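3,6-diketocamphane 1,6-monooxygenase (Pseudomonas putida, PDB 4UWM) catalyses the FMNH2- and O2-dependent Baeyer-Villiger oxidation of (1S,4S)-bornane-2,5-dione to a lactone, a step that lets the bacterium grow on (-)-camphor. Local coordinates at residues A[10-15]-A[345-350]; A[49-54]-A[281-286]; A[6-11]-A[40-45]; A[258-263]-A[356-361]. All coordinates share one frame; numbering follows the deposited sequence.

Interaction 1. Residues A[10-15]-A[345-350]. With FMN (flavin mononucleotide), chain C.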
# COMPACT_ATOMS: atom_id res chain seq x y z
N HIS A 10 -5.28 -8.77 13.56
CA HIS A 10 -5.65 -7.43 13.99
C HIS A 10 -4.64 -6.29 13.81
O HIS A 10 -5.04 -5.20 13.39
CB HIS A 10 -6.28 -7.39 15.38
CG HIS A 10 -7.74 -7.66 15.35
ND1 HIS A 10 -8.27 -8.91 15.56
CD2 HIS A 10 -8.78 -6.84 15.06
CE1 HIS A 10 -9.59 -8.85 15.43
NE2 HIS A 10 -9.92 -7.61 15.13
N PRO A 11 -3.37 -6.49 14.14
CA PRO A 11 -2.87 -7.64 14.90
C PRO A 11 -2.97 -7.35 16.40
O PRO A 11 -3.57 -6.33 16.79
CB PRO A 11 -1.41 -7.68 14.48
CG PRO A 11 -1.06 -6.24 14.33
CD PRO A 11 -2.28 -5.60 13.70
N TYR A 12 -2.42 -8.24 17.23
CA TYR A 12 -2.20 -7.90 18.64
C TYR A 12 -0.71 -8.10 18.95
O TYR A 12 -0.30 -9.17 19.42
CB TYR A 12 -3.07 -8.78 19.57
CG TYR A 12 -4.56 -8.50 19.47
CD1 TYR A 12 -5.09 -7.28 19.91
CD2 TYR A 12 -5.43 -9.44 18.92
CE1 TYR A 12 -6.44 -7.01 19.81
CE2 TYR A 12 -6.80 -9.17 18.81
CZ TYR A 12 -7.29 -7.95 19.27
OH TYR A 12 -8.63 -7.64 19.19
N MET A 13 0.07 -7.08 18.63
CA MET A 13 1.52 -7.13 18.80
C MET A 13 1.86 -6.53 20.15
O MET A 13 1.37 -5.45 20.48
CB MET A 13 2.25 -6.32 17.71
CG MET A 13 2.07 -6.76 16.26
SD MET A 13 2.52 -8.49 15.93
CE MET A 13 4.29 -8.46 16.12
N ARG A 14 2.73 -7.20 20.92
CA ARG A 14 3.18 -6.66 22.22
C ARG A 14 3.71 -5.24 22.08
O ARG A 14 4.49 -4.95 21.16
CB ARG A 14 4.29 -7.52 22.85
CG ARG A 14 3.85 -8.89 23.34
CD ARG A 14 4.84 -9.42 24.38
NE ARG A 14 6.21 -9.48 23.88
CZ ARG A 14 6.70 -10.49 23.15
NH1 ARG A 14 5.94 -11.52 22.82
NH2 ARG A 14 7.97 -10.45 22.73
N PRO A 15 3.31 -4.33 22.98
CA PRO A 15 3.86 -2.98 22.92
C PRO A 15 5.39 -3.00 22.92
O PRO A 15 5.99 -3.77 23.66
CB PRO A 15 3.31 -2.32 24.19
CG PRO A 15 1.98 -2.97 24.34
CD PRO A 15 2.24 -4.42 24.00
N GLN A 345 -12.86 -17.92 12.07
CA GLN A 345 -11.83 -16.92 11.84
C GLN A 345 -10.95 -16.87 13.07
O GLN A 345 -11.32 -16.28 14.07
CB GLN A 345 -12.43 -15.55 11.49
CG GLN A 345 -11.58 -14.71 10.52
CD GLN A 345 -11.67 -15.18 9.07
OE1 GLN A 345 -12.75 -15.50 8.57
NE2 GLN A 345 -10.53 -15.18 8.38
N VAL A 346 -9.78 -17.49 12.98
CA VAL A 346 -8.89 -17.60 14.13
C VAL A 346 -8.07 -16.34 14.40
O VAL A 346 -7.35 -15.87 13.52
CB VAL A 346 -7.95 -18.82 13.98
CG1 VAL A 346 -7.04 -18.95 15.19
CG2 VAL A 346 -8.79 -20.08 13.76
N GLU A 347 -8.17 -15.80 15.61
CA GLU A 347 -7.44 -14.60 16.00
C GLU A 347 -5.95 -14.88 16.13
O GLU A 347 -5.55 -15.75 16.90
CB GLU A 347 -7.97 -14.05 17.33
CG GLU A 347 -9.36 -13.43 17.30
CD GLU A 347 -9.40 -12.01 16.72
OE1 GLU A 347 -8.33 -11.42 16.42
OE2 GLU A 347 -10.53 -11.50 16.57
N ALA A 348 -5.14 -14.13 15.39
CA ALA A 348 -3.69 -14.32 15.44
C ALA A 348 -3.10 -13.55 16.61
O ALA A 348 -3.48 -12.39 16.86
CB ALA A 348 -3.03 -13.90 14.12
N HIS A 349 -2.21 -14.19 17.36
CA HIS A 349 -1.54 -13.52 18.46
C HIS A 349 -0.03 -13.40 18.27
O HIS A 349 0.52 -13.96 17.34
CB HIS A 349 -1.93 -14.17 19.79
CG HIS A 349 -3.22 -13.66 20.32
ND1 HIS A 349 -3.31 -12.52 21.09
CD2 HIS A 349 -4.49 -14.07 20.10
CE1 HIS A 349 -4.58 -12.28 21.37
NE2 HIS A 349 -5.31 -13.21 20.80
N ASP A 350 0.64 -12.66 19.15
CA ASP A 350 2.05 -12.37 18.95
C ASP A 350 2.94 -13.55 19.33
O ASP A 350 3.48 -13.60 20.45
CB ASP A 350 2.45 -11.11 19.72
CG ASP A 350 3.85 -10.63 19.37
OD1 ASP A 350 4.61 -11.37 18.73
OD2 ASP A 350 4.19 -9.51 19.74
N1 FMN C . -14.10 -3.97 13.20
C2 FMN C . -13.52 -4.34 12.02
O2 FMN C . -13.84 -3.75 10.97
N3 FMN C . -12.60 -5.32 11.94
C4 FMN C . -12.20 -6.01 13.01
O4 FMN C . -11.35 -6.92 12.87
C4A FMN C . -12.77 -5.68 14.34
N5 FMN C . -12.41 -6.32 15.47
C5A FMN C . -12.95 -6.00 16.68
C6 FMN C . -12.55 -6.70 17.82
C7 FMN C . -13.10 -6.38 19.07
C7M FMN C . -12.66 -7.14 20.29
C8 FMN C . -14.11 -5.29 19.17
C8M FMN C . -14.73 -4.91 20.48
C9 FMN C . -14.51 -4.60 18.03
C9A FMN C . -13.97 -4.91 16.78
N10 FMN C . -14.37 -4.21 15.61
C10 FMN C . -13.78 -4.58 14.37
C1' FMN C . -15.36 -3.12 15.69
C2' FMN C . -16.77 -3.60 15.36
O2' FMN C . -16.71 -4.37 14.16
C3' FMN C . -17.71 -2.42 15.17
O3' FMN C . -18.36 -2.14 16.42
C4' FMN C . -18.73 -2.71 14.07
O4' FMN C . -18.14 -2.52 12.78
C5' FMN C . -20.00 -1.87 14.18
O5' FMN C . -20.93 -2.69 14.88
P FMN C . -22.50 -2.39 14.97
O1P FMN C . -22.93 -1.84 13.64
O2P FMN C . -23.01 -3.77 15.25
O3P FMN C . -22.60 -1.42 16.11
O HOH W 1 -5.04 -10.71 15.58
O HOH W 2 -0.77 -11.07 21.14
O HOH W 3 -0.77 -10.50 16.68
O HOH W 4 -11.05 -9.22 18.36
O HOH W 5 3.40 -12.31 22.87
O HOH W 6 6.38 -13.83 20.50
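In the flavin site of this luciferase-like TIM barrel, where strands 4-9 and 343-347 end, His10 meets Glu347. The imidazole ND1 donates to Glu347 OE1 at 2.7 Å, meeting the syn lone pair almost in the ring plane, and the carboxylate is turned only 13° from that plane. The bond is bent, 130° at the hydrogen. On the far side of the same ring, NE2 donates to FMN N5 at 2.8 Å. Glutamate suits its place because its second oxygen, OE2, takes another hydrogen bond from Ser256. Tyr12 sets OH over the centre of the imidazole face, 3.8 Å above it, and its ring edge brings CE2 to 3.6 Å from Glu347 OE1; a water joins Tyr12 OH to Glu347 OE2. Further along, Asp350 OD2 accepts the Arg14 backbone N at 3.0 Å through the anti lone pair. The two charged ends pair mainly with others, Asp350 with Arg17 and Arg14 with Asp353. Gripped at both nitrogens and covered on one face by Tyr12 OH, the imidazole has little freedom to turn, so Glu347, as a second-shell residue, probably holds NE2 toward flavin N5.

Interaction 2. Residues A[49-54]-A[281-286]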
# COMPACT_ATOMS: atom_id res chain seq x y z
N GLN A 49 -3.78 3.11 17.46
CA GLN A 49 -3.66 2.05 18.50
C GLN A 49 -2.26 1.47 18.63
O GLN A 49 -1.49 1.48 17.69
CB GLN A 49 -4.66 0.93 18.22
CG GLN A 49 -6.12 1.34 18.40
CD GLN A 49 -6.46 1.62 19.85
OE1 GLN A 49 -6.62 2.77 20.25
NE2 GLN A 49 -6.53 0.56 20.66
N ILE A 50 -1.96 0.89 19.79
CA ILE A 50 -0.63 0.30 20.04
C ILE A 50 -0.54 -1.17 19.68
O ILE A 50 0.34 -1.55 18.92
CB ILE A 50 -0.16 0.50 21.52
CG1 ILE A 50 -0.10 1.99 21.88
CG2 ILE A 50 1.19 -0.19 21.78
CD1 ILE A 50 1.00 2.76 21.18
N TRP A 51 -1.40 -1.99 20.27
CA TRP A 51 -1.42 -3.41 19.98
C TRP A 51 -1.86 -3.67 18.54
O TRP A 51 -1.28 -4.53 17.86
CB TRP A 51 -2.37 -4.17 20.93
CG TRP A 51 -1.90 -4.35 22.36
CD1 TRP A 51 -2.01 -3.45 23.37
CD2 TRP A 51 -1.31 -5.54 22.94
NE1 TRP A 51 -1.52 -3.99 24.55
CE2 TRP A 51 -1.09 -5.27 24.31
CE3 TRP A 51 -0.97 -6.79 22.43
CZ2 TRP A 51 -0.51 -6.21 25.17
CZ3 TRP A 51 -0.39 -7.74 23.30
CH2 TRP A 51 -0.16 -7.44 24.65
N GLU A 52 -2.87 -2.92 18.08
CA GLU A 52 -3.40 -3.11 16.73
C GLU A 52 -2.68 -2.08 15.86
O GLU A 52 -3.15 -0.97 15.67
CB GLU A 52 -4.92 -2.91 16.72
CG GLU A 52 -5.67 -3.72 17.78
CD GLU A 52 -5.86 -3.01 19.12
OE1 GLU A 52 -5.16 -2.02 19.41
OE2 GLU A 52 -6.71 -3.47 19.93
N ASN A 53 -1.51 -2.46 15.37
CA ASN A 53 -0.55 -1.46 14.89
C ASN A 53 -0.30 -1.50 13.37
O ASN A 53 0.81 -1.24 12.92
CB ASN A 53 0.78 -1.59 15.68
CG ASN A 53 1.45 -2.93 15.49
OD1 ASN A 53 0.86 -3.85 14.95
ND2 ASN A 53 2.72 -3.05 15.92
N ILE A 54 -1.34 -1.83 12.59
CA ILE A 54 -1.19 -1.81 11.14
C ILE A 54 -2.15 -0.75 10.56
O ILE A 54 -3.36 -0.97 10.56
CB ILE A 54 -1.42 -3.22 10.50
CG1 ILE A 54 -0.23 -4.16 10.85
CG2 ILE A 54 -1.58 -3.14 8.97
CD1 ILE A 54 -0.42 -5.60 10.37
N PHE A 281 -4.62 -11.03 26.74
CA PHE A 281 -5.88 -10.96 27.49
C PHE A 281 -5.73 -10.38 28.88
O PHE A 281 -6.48 -9.49 29.25
CB PHE A 281 -6.59 -12.31 27.52
CG PHE A 281 -7.48 -12.54 26.34
CD1 PHE A 281 -8.79 -12.10 26.35
CD2 PHE A 281 -6.98 -13.15 25.19
CE1 PHE A 281 -9.62 -12.30 25.25
CE2 PHE A 281 -7.80 -13.36 24.09
CZ PHE A 281 -9.12 -12.93 24.12
N GLU A 282 -4.76 -10.88 29.64
CA GLU A 282 -4.51 -10.39 31.00
C GLU A 282 -4.10 -8.93 31.05
O GLU A 282 -4.58 -8.17 31.89
CB GLU A 282 -3.40 -11.21 31.66
CG GLU A 282 -3.41 -11.21 33.17
CD GLU A 282 -4.35 -12.27 33.70
OE1 GLU A 282 -5.56 -11.99 33.77
OE2 GLU A 282 -3.87 -13.38 34.02
N ARG A 283 -3.19 -8.53 30.15
CA ARG A 283 -2.65 -7.18 30.21
C ARG A 283 -3.54 -6.14 29.55
O ARG A 283 -3.58 -4.98 29.99
CB ARG A 283 -1.25 -7.11 29.60
CG ARG A 283 -0.65 -5.72 29.69
CD ARG A 283 0.74 -5.63 29.07
NE ARG A 283 1.14 -4.23 28.92
CZ ARG A 283 2.25 -3.83 28.32
NH1 ARG A 283 3.09 -4.71 27.79
NH2 ARG A 283 2.51 -2.53 28.25
N TYR A 284 -4.23 -6.54 28.49
CA TYR A 284 -4.84 -5.58 27.57
C TYR A 284 -6.35 -5.77 27.45
O TYR A 284 -7.12 -4.87 27.78
CB TYR A 284 -4.16 -5.65 26.17
CG TYR A 284 -4.77 -4.74 25.12
CD1 TYR A 284 -4.93 -3.38 25.35
CD2 TYR A 284 -5.15 -5.24 23.87
CE1 TYR A 284 -5.47 -2.54 24.39
CE2 TYR A 284 -5.71 -4.41 22.90
CZ TYR A 284 -5.86 -3.06 23.17
OH TYR A 284 -6.40 -2.22 22.22
N LEU A 285 -6.77 -6.94 26.97
CA LEU A 285 -8.17 -7.13 26.59
C LEU A 285 -9.16 -7.24 27.74
O LEU A 285 -10.24 -6.62 27.69
CB LEU A 285 -8.33 -8.35 25.66
CG LEU A 285 -7.69 -8.23 24.27
CD1 LEU A 285 -7.76 -9.56 23.54
CD2 LEU A 285 -8.34 -7.12 23.46
N ILE A 286 -8.83 -8.04 28.75
CA ILE A 286 -9.76 -8.28 29.86
C ILE A 286 -10.13 -6.97 30.56
O ILE A 286 -11.32 -6.69 30.70
CB ILE A 286 -9.31 -9.41 30.82
CG1 ILE A 286 -9.57 -10.77 30.16
CG2 ILE A 286 -10.06 -9.34 32.15
CD1 ILE A 286 -8.72 -11.91 30.70
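Trp51 and Tyr284 form an offset stack between a loop and a helix. The indole's five-membered ring lies with its centroid 3.9 Å from that of the phenol ring, and the planes are 13° apart. Trp51 has CG beside the backbone N and anti to the carbonyl carbon (chi1 -73°), whereas Tyr284 has CG anti to the backbone N (chi1 177°); the two side chains run antiparallel past one another. Trp51 CD1 sits over the centre of the phenol, and Tyr284 CB rests above the rim of the indole, 3.5 Å from Trp51 NE1. That N-H is bonded to Gln182 of the second subunit. Beyond the stack, Tyr284 OH donates to the syn lone pair of Glu52 OE2 at 2.6 Å. Glu52 bends at chi2, which turns CD toward the phenol, and its other oxygen, OE1, is met from above the carboxylate plane by Gln49 NE2 at 3.2 Å. Tyrosine thus suits a place that wants a flat apolar face and a polar tip. An alanine in place of Tyr284 would probably leave Glu52 OE2 without this donor and open a gap over the indole's five-membered ring. Arg283 runs out extended, with CD 4.1 Å from Trp51 CZ2 at the indole edge, and its guanidinium goes on to Tyr279 and to Glu181 of the second subunit. Helix 276-291 makes a wider pi-type turn here, Ile286 N bonding to Phe281 O at 2.8 Å. In this TIM barrel the loop following strand 40-43 packs on helix 276-291, beside the dimer interface.

Interaction 3. Residues A[6-11]-A[40-45]. With FMN (flavin mononucleotide), chain C.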
# COMPACT_ATOMS: atom_id res chain seq x y z
N GLY A 6 -10.10 -19.70 8.81
CA GLY A 6 -9.56 -18.37 8.45
C GLY A 6 -8.65 -17.83 9.53
O GLY A 6 -8.64 -18.33 10.67
N LEU A 7 -7.85 -16.82 9.18
CA LEU A 7 -7.00 -16.15 10.15
C LEU A 7 -7.40 -14.68 10.16
O LEU A 7 -7.67 -14.11 9.11
CB LEU A 7 -5.53 -16.33 9.74
CG LEU A 7 -4.42 -15.97 10.71
CD1 LEU A 7 -4.39 -16.90 11.93
CD2 LEU A 7 -3.09 -15.98 9.99
N ILE A 8 -7.54 -14.10 11.35
CA ILE A 8 -7.70 -12.66 11.47
C ILE A 8 -6.49 -12.06 12.21
O ILE A 8 -6.13 -12.48 13.30
CB ILE A 8 -9.08 -12.19 11.99
CG1 ILE A 8 -9.16 -10.65 11.96
CG2 ILE A 8 -9.41 -12.76 13.37
CD1 ILE A 8 -10.56 -10.08 12.04
N PHE A 9 -5.85 -11.09 11.55
CA PHE A 9 -4.60 -10.48 12.01
C PHE A 9 -4.92 -9.02 12.31
O PHE A 9 -4.83 -8.13 11.43
CB PHE A 9 -3.59 -10.60 10.88
CG PHE A 9 -2.15 -10.41 11.29
CD1 PHE A 9 -1.49 -11.36 12.07
CD2 PHE A 9 -1.43 -9.32 10.81
CE1 PHE A 9 -0.14 -11.18 12.40
CE2 PHE A 9 -0.10 -9.13 11.13
CZ PHE A 9 0.55 -10.06 11.94
N HIS A 10 -5.28 -8.77 13.56
CA HIS A 10 -5.65 -7.43 13.99
C HIS A 10 -4.64 -6.29 13.81
O HIS A 10 -5.04 -5.20 13.39
CB HIS A 10 -6.28 -7.39 15.38
CG HIS A 10 -7.74 -7.66 15.35
ND1 HIS A 10 -8.27 -8.91 15.56
CD2 HIS A 10 -8.78 -6.84 15.06
CE1 HIS A 10 -9.59 -8.85 15.43
NE2 HIS A 10 -9.92 -7.61 15.13
N PRO A 11 -3.37 -6.49 14.14
CA PRO A 11 -2.87 -7.64 14.90
C PRO A 11 -2.97 -7.35 16.40
O PRO A 11 -3.57 -6.33 16.79
CB PRO A 11 -1.41 -7.68 14.48
CG PRO A 11 -1.06 -6.24 14.33
CD PRO A 11 -2.28 -5.60 13.70
N SER A 40 -8.57 -17.99 4.15
CA SER A 40 -8.52 -16.53 4.06
C SER A 40 -7.72 -15.93 5.20
O SER A 40 -7.64 -16.51 6.29
CB SER A 40 -9.93 -15.94 4.02
OG SER A 40 -10.63 -16.23 5.21
N MET A 41 -7.10 -14.77 4.95
CA MET A 41 -6.47 -14.01 6.02
C MET A 41 -7.01 -12.59 5.99
O MET A 41 -6.88 -11.92 4.98
CB MET A 41 -4.95 -14.02 5.85
CG MET A 41 -4.20 -13.22 6.92
SD MET A 41 -2.44 -13.26 6.55
CE MET A 41 -1.75 -12.38 7.97
N MET A 42 -7.65 -12.18 7.07
CA MET A 42 -8.18 -10.83 7.25
C MET A 42 -7.14 -9.99 7.99
O MET A 42 -6.54 -10.47 8.97
CB MET A 42 -9.48 -10.88 8.07
CG MET A 42 -10.65 -11.55 7.33
SD MET A 42 -12.13 -11.63 8.36
CE MET A 42 -13.21 -12.65 7.33
N ILE A 43 -6.91 -8.75 7.55
CA ILE A 43 -5.93 -7.86 8.20
C ILE A 43 -6.58 -6.53 8.51
O ILE A 43 -7.09 -5.88 7.59
CB ILE A 43 -4.65 -7.68 7.35
CG1 ILE A 43 -4.10 -9.06 6.98
CG2 ILE A 43 -3.61 -6.81 8.08
CD1 ILE A 43 -3.12 -9.12 5.84
N SER A 44 -6.56 -6.14 9.78
CA SER A 44 -7.26 -4.93 10.22
C SER A 44 -6.45 -3.64 9.99
O SER A 44 -5.28 -3.69 9.63
CB SER A 44 -7.71 -5.04 11.67
OG SER A 44 -8.57 -6.16 11.84
N GLU A 45 -7.11 -2.51 10.24
CA GLU A 45 -6.58 -1.18 9.99
C GLU A 45 -6.85 -0.24 11.15
O GLU A 45 -8.02 -0.01 11.52
CB GLU A 45 -7.20 -0.62 8.68
CG GLU A 45 -6.84 0.83 8.33
CD GLU A 45 -7.47 1.25 6.99
OE1 GLU A 45 -7.21 0.58 5.98
OE2 GLU A 45 -8.26 2.22 6.96
N1 FMN C . -14.10 -3.97 13.20
C2 FMN C . -13.52 -4.34 12.02
O2 FMN C . -13.84 -3.75 10.97
N3 FMN C . -12.60 -5.32 11.94
C4 FMN C . -12.20 -6.01 13.01
O4 FMN C . -11.35 -6.92 12.87
C4A FMN C . -12.77 -5.68 14.34
N5 FMN C . -12.41 -6.32 15.47
C5A FMN C . -12.95 -6.00 16.68
C6 FMN C . -12.55 -6.70 17.82
C7 FMN C . -13.10 -6.38 19.07
C7M FMN C . -12.66 -7.14 20.29
C8 FMN C . -14.11 -5.29 19.17
C8M FMN C . -14.73 -4.91 20.48
C9 FMN C . -14.51 -4.60 18.03
C9A FMN C . -13.97 -4.91 16.78
N10 FMN C . -14.37 -4.21 15.61
C10 FMN C . -13.78 -4.58 14.37
C1' FMN C . -15.36 -3.12 15.69
C2' FMN C . -16.77 -3.60 15.36
O2' FMN C . -16.71 -4.37 14.16
C3' FMN C . -17.71 -2.42 15.17
O3' FMN C . -18.36 -2.14 16.42
C4' FMN C . -18.73 -2.71 14.07
O4' FMN C . -18.14 -2.52 12.78
C5' FMN C . -20.00 -1.87 14.18
O5' FMN C . -20.93 -2.69 14.88
P FMN C . -22.50 -2.39 14.97
O1P FMN C . -22.93 -1.84 13.64
O2P FMN C . -23.01 -3.77 15.25
O3P FMN C . -22.60 -1.42 16.11
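Ile8 and Met42 meet on one face of a parallel strand pair, Ile8 CG1 resting 3.9 Å from Met42 CB. Ser40 points to this face too, and a CB at Gly6 would crowd its OG. The other face carries Leu7, Phe9, Met41 and Ile43. Met41, extended throughout, runs beside Phe9 so that its CE fills the hollow next to Phe9 CB at 3.9 Å. Pro11 CB lies over the centre of one face of the Phe9 ring, and Ile43 CG2 lies at the ring edge. Helix 19-35 packs on Phe9 and Met41 here, and helix 57-65 on Ile43. Strands 4-9 and 40-43 with helix 19-35 form a beta-alpha-beta unit of the TIM barrel, laced by bonds such as Met42 N to Leu7 O at 2.8 Å. Where the strands end, Ser44 CB presses on His10 O at 3.2 Å, while Ser44 OG lies 3.3 Å from His10 CD2. An alanine in place of His10 would probably leave flavin N5 without its donor and open a gap beside this hydroxyl. Ser44 OG lies 3.1 Å from FMN O4, with Met76 O also within reach of its single proton, and Ile8 CD1 closes on FMN O4 at 3.4 Å.

Interaction 4. Residues A[258-263]-A[356-361]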
# COMPACT_ATOMS: atom_id res chain seq x y z
N THR A 258 -11.18 -16.92 19.63
CA THR A 258 -9.85 -17.24 20.15
C THR A 258 -9.76 -18.77 20.20
O THR A 258 -10.60 -19.43 20.83
CB THR A 258 -9.66 -16.62 21.54
OG1 THR A 258 -9.85 -15.20 21.45
CG2 THR A 258 -8.28 -16.95 22.11
N VAL A 259 -8.78 -19.33 19.50
CA VAL A 259 -8.70 -20.76 19.21
C VAL A 259 -7.28 -21.23 19.39
O VAL A 259 -6.35 -20.67 18.81
CB VAL A 259 -9.15 -21.10 17.76
CG1 VAL A 259 -9.21 -22.61 17.55
CG2 VAL A 259 -10.49 -20.50 17.44
N PHE A 260 -7.09 -22.27 20.20
CA PHE A 260 -5.78 -22.89 20.33
C PHE A 260 -5.90 -24.41 20.49
O PHE A 260 -6.70 -24.90 21.29
CB PHE A 260 -4.95 -22.26 21.44
CG PHE A 260 -3.50 -22.67 21.41
CD1 PHE A 260 -3.07 -23.85 22.02
CD2 PHE A 260 -2.56 -21.88 20.75
CE1 PHE A 260 -1.74 -24.23 21.97
CE2 PHE A 260 -1.22 -22.26 20.70
CZ PHE A 260 -0.81 -23.44 21.31
N CYS A 261 -5.09 -25.12 19.71
CA CYS A 261 -5.14 -26.58 19.66
C CYS A 261 -3.76 -27.19 19.94
O CYS A 261 -2.75 -26.67 19.48
CB CYS A 261 -5.63 -27.01 18.28
SG CYS A 261 -6.28 -28.68 18.20
N ALA A 262 -3.75 -28.29 20.69
CA ALA A 262 -2.54 -29.05 20.96
C ALA A 262 -2.90 -30.54 21.07
O ALA A 262 -4.06 -30.92 20.89
CB ALA A 262 -1.86 -28.55 22.22
N ASP A 263 -1.89 -31.38 21.34
CA ASP A 263 -2.08 -32.83 21.44
C ASP A 263 -3.08 -33.23 22.53
O ASP A 263 -3.91 -34.11 22.31
CB ASP A 263 -0.75 -33.55 21.63
CG ASP A 263 0.07 -33.60 20.35
OD1 ASP A 263 -0.53 -33.45 19.27
OD2 ASP A 263 1.30 -33.80 20.43
N ALA A 356 6.52 -22.05 16.65
CA ALA A 356 6.27 -23.49 16.53
C ALA A 356 4.94 -24.02 17.11
O ALA A 356 4.19 -24.70 16.39
CB ALA A 356 7.47 -24.30 17.03
N PRO A 357 4.63 -23.72 18.40
CA PRO A 357 3.37 -24.24 18.94
C PRO A 357 2.12 -23.59 18.32
O PRO A 357 1.05 -24.22 18.25
CB PRO A 357 3.47 -23.92 20.44
CG PRO A 357 4.50 -22.87 20.57
CD PRO A 357 5.44 -23.04 19.42
N TRP A 358 2.26 -22.35 17.86
CA TRP A 358 1.16 -21.63 17.19
C TRP A 358 0.91 -22.19 15.77
O TRP A 358 -0.22 -22.52 15.39
CB TRP A 358 1.47 -20.12 17.20
CG TRP A 358 0.54 -19.29 16.39
CD1 TRP A 358 0.81 -18.67 15.19
CD2 TRP A 358 -0.82 -18.98 16.71
NE1 TRP A 358 -0.30 -18.00 14.74
CE2 TRP A 358 -1.32 -18.18 15.64
CE3 TRP A 358 -1.67 -19.30 17.78
CZ2 TRP A 358 -2.62 -17.70 15.63
CZ3 TRP A 358 -2.97 -18.81 17.76
CH2 TRP A 358 -3.43 -18.02 16.69
N PHE A 359 1.97 -22.33 14.99
CA PHE A 359 1.90 -23.00 13.69
C PHE A 359 1.31 -24.43 13.73
O PHE A 359 0.48 -24.79 12.88
CB PHE A 359 3.28 -22.98 13.03
CG PHE A 359 3.72 -21.61 12.56
CD1 PHE A 359 2.81 -20.55 12.47
CD2 PHE A 359 5.04 -21.40 12.14
CE1 PHE A 359 3.21 -19.29 12.01
CE2 PHE A 359 5.44 -20.15 11.68
CZ PHE A 359 4.53 -19.09 11.61
N GLN A 360 1.73 -25.22 14.73
CA GLN A 360 1.20 -26.58 14.95
C GLN A 360 -0.30 -26.52 15.22
O GLN A 360 -1.08 -27.27 14.62
CB GLN A 360 1.92 -27.27 16.11
CG GLN A 360 1.63 -28.76 16.27
CD GLN A 360 2.21 -29.59 15.13
OE1 GLN A 360 3.18 -30.33 15.33
NE2 GLN A 360 1.63 -29.46 13.94
N SER A 361 -0.69 -25.63 16.14
CA SER A 361 -2.10 -25.37 16.46
C SER A 361 -2.92 -25.07 15.20
O SER A 361 -3.97 -25.67 14.98
CB SER A 361 -2.23 -24.21 17.46
OG SER A 361 -3.60 -23.87 17.72
O HOH W 7 -0.16 -26.52 19.70
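Strand 259-261 and helix 356-361 cross almost perpendicularly, their axes at 96° and 7.7 Å apart at closest approach. The backbones come nearest at Cys261 and Ser361, where the small Ser361 lets the helix come close to the strand. Ser361 holds OG anti to its backbone N (chi1 176°), and from there OG accepts the Cys261 backbone N-H at 2.8 Å in a nearly straight bond, 163° at the hydrogen. The same serine packs on Phe260: its CB lies over the face of the phenyl, 4.1 Å from the ring centroid, in a CH-pi contact, and OG stands above the rim. At the edge of that ring Trp358 brings CE3 to 4.0 Å from Phe260 CD2, and at its tip Phe260 CZ reaches Pro357 CB at 4.4 Å. Phenylalanine suits this spot, being flat enough for the serine to lie on and long enough to touch the first turn of the helix. Helix 276-291 adds Ile277 against both aromatic side chains, and Trp358 also stacks on Tyr351. One water donates to Cys261 O at 2.6 Å and to Pro357 O at 3.0 Å. The latter carbonyl also receives Ser361 N within the helix. Serine and water together thus let both the N-H and the carbonyl of Cys261 keep polar partners where the helix crosses the strand, while Phe260 and Trp358 add apolar contact beside them.

Interaction 3 lies deepest, near the centre of the chain, and is the only one built on strand pairing. Interaction 1 shares His10 and Pro11 with it and adds strand 343-347 on the other side of strand 4-9; both reach the flavin through His10, interaction 1 supplying the carboxylate behind it and interaction 3 adding Ser44 and Ile8. Interaction 2, further out, trades these for an aromatic stack and a buried acid, touches interaction 1 through a probable Met13 N to Trp51 O bond, and adjoins the second subunit. Interaction 4 is remotest from the chain centre and, though mostly buried, joins helix to strand away from the flavin; Trp358 links it to Ala348 of interaction 1.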